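Local coordinates for protein tryptophan halogenase (Shewanella frigidimarina, PDB 2PYX) that is probably a flavin-dependent halogenase of the tryptophan halogenase family, expected to bind FAD and to have monooxygenase activity, at residues A[142-147]-A[501-505]. Numbering follows the deposited sequence. Where two conformers were deposited one is given.
Sequences CSQQVL and TQALS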
loop_
_atom_site.group_PDB
_atom_site.type_symbol
_atom_site.label_atom_id
_atom_site.label_comp_id
_atom_site.label_asym_id
_atom_site.label_seq_id
_atom_site.Cartn_x
_atom_site.Cartn_y
_atom_site.Cartn_z
ATOM N N CYS A 142 -8.737 11.411 16.396
ATOM C CA CYS A 142 -7.974 10.201 16.638
ATOM C C CYS A 142 -6.869 10.485 17.625
ATOM O O CYS A 142 -6.622 11.626 17.990
ATOM C CB CYS A 142 -7.416 9.581 15.334
ATOM S SG CYS A 142 -5.884 10.370 14.683
ATOM N N SER A 143 -6.281 9.416 18.141
ATOM C CA SER A 143 -5.180 9.567 19.099
ATOM C C SER A 143 -3.821 9.488 18.417
ATOM O O SER A 143 -2.812 9.909 18.968
ATOM C CB SER A 143 -5.274 8.518 20.224
ATOM O OG SER A 143 -5.152 7.204 19.719
ATOM N N GLN A 144 -3.771 8.981 17.185
ATOM C CA GLN A 144 -2.478 8.733 16.537
ATOM C C GLN A 144 -1.678 9.957 16.189
ATOM O O GLN A 144 -0.455 9.895 16.063
ATOM C CB GLN A 144 -2.680 7.908 15.257
ATOM C CG GLN A 144 -2.711 6.468 15.554
ATOM C CD GLN A 144 -2.908 5.565 14.346
ATOM O OE1 GLN A 144 -3.631 5.916 13.437
ATOM N NE2 GLN A 144 -2.320 4.358 14.391
ATOM N N GLN A 145 -2.330 11.089 15.975
ATOM C CA GLN A 145 -1.572 12.301 15.651
ATOM C C GLN A 145 -0.621 12.603 16.796
ATOM O O GLN A 145 0.594 12.665 16.604
ATOM C CB GLN A 145 -2.475 13.496 15.345
ATOM C CG GLN A 145 -1.788 14.846 15.110
ATOM C CD GLN A 145 -0.728 14.810 13.990
ATOM O OE1 GLN A 145 0.132 13.922 13.953
ATOM N NE2 GLN A 145 -0.797 15.764 13.085
ATOM N N VAL A 146 -1.182 12.694 17.997
ATOM C CA VAL A 146 -0.404 12.976 19.194
ATOM C C VAL A 146 0.595 11.851 19.493
ATOM O O VAL A 146 1.751 12.130 19.778
ATOM C CB VAL A 146 -1.340 13.243 20.406
ATOM C CG1 VAL A 146 -0.537 13.281 21.685
ATOM C CG2 VAL A 146 -2.110 14.550 20.197
ATOM N N LEU A 147 0.165 10.592 19.391
ATOM C CA LEU A 147 1.010 9.480 19.770
ATOM C C LEU A 147 2.192 9.292 18.815
ATOM O O LEU A 147 3.305 9.022 19.229
ATOM C CB LEU A 147 0.175 8.207 19.889
ATOM C CG LEU A 147 -0.963 8.303 20.925
ATOM C CD1 LEU A 147 -1.938 7.143 20.845
ATOM C CD2 LEU A 147 -0.414 8.387 22.328
ATOM N N THR A 501 -6.533 9.512 24.111
ATOM C CA THR A 501 -5.240 9.999 23.680
ATOM C C THR A 501 -4.319 10.209 24.885
ATOM O O THR A 501 -3.160 9.767 24.905
ATOM C CB THR A 501 -5.380 11.319 22.888
ATOM O OG1 THR A 501 -6.248 11.102 21.764
ATOM C CG2 THR A 501 -4.036 11.818 22.425
ATOM N N GLN A 502 -4.847 10.882 25.901
ATOM C CA GLN A 502 -4.048 11.166 27.078
ATOM C C GLN A 502 -3.619 9.862 27.747
ATOM O O GLN A 502 -2.453 9.727 28.129
ATOM C CB GLN A 502 -4.823 12.079 28.033
ATOM C CG GLN A 502 -4.066 12.439 29.300
ATOM C CD GLN A 502 -3.132 13.638 29.127
ATOM O OE1 GLN A 502 -2.601 13.902 28.036
ATOM N NE2 GLN A 502 -2.931 14.375 30.218
ATOM N N ALA A 503 -4.538 8.907 27.872
ATOM C CA ALA A 503 -4.217 7.655 28.572
ATOM C C ALA A 503 -3.140 6.904 27.799
ATOM O O ALA A 503 -2.131 6.478 28.356
ATOM C CB ALA A 503 -5.444 6.800 28.766
ATOM N N LEU A 504 -3.322 6.773 26.488
ATOM C CA LEU A 504 -2.346 6.050 25.680
ATOM C C LEU A 504 -0.999 6.740 25.662
ATOM O O LEU A 504 0.043 6.075 25.604
ATOM C CB LEU A 504 -2.858 5.877 24.240
ATOM C CG LEU A 504 -4.001 4.886 24.106
ATOM C CD1 LEU A 504 -4.582 4.935 22.708
ATOM C CD2 LEU A 504 -3.562 3.469 24.394
ATOM N N SER A 505 -0.984 8.069 25.696
ATOM C CA SER A 505 0.276 8.811 25.618
ATOM C C SER A 505 1.185 8.510 26.807
ATOM O O SER A 505 2.406 8.625 26.716
ATOM C CB SER A 505 0.045 10.325 25.494
ATOM O OG SER A 505 -0.284 10.904 26.757
HETATM O O HOH W 1 -6.008 13.733 20.199
#
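Ser-143 comes within 4.6 Å of Thr-501 and Leu-147 within 5.9 Å of Ser-505, CA to CA, as the segment leading into helix 144-149 meets the C-terminal part of helix 484-507. This helix-helix packing, away from the predicted flavin and tryptophan sites, illustrates how a small residue, here Ser-143, allows a close approach of two backbones. The CB of Ser-143 sits 3.2 Å from OG1 of Thr-501, while its own hydroxyl bonds to Asn-166. Thr-501 splits its roles: OG1 bonds to the carbonyl of Asn-497 one turn back and takes a bond from a water that also donates to Cys-142 O, whereas CG2, anti to the backbone N, reaches Val-146 CB at 3.7 Å. Leu-147 divides its two methyls between neighbouring residues, CD1 lying 3.7 Å from Leu-504 CB, with the two leucine side chains crossing at about a right angle. With an alanine in place of Leu-147, a gap would probably open beside Leu-504 and the contact with the Ser-505 backbone would be lost. There the other methyl, CD2, lies 3.4 Å from Ser-505 CA, while Ser-505 OG turns back to donate to Gln-502 O at 2.8 Å, tilted 28° from the carbonyl plane.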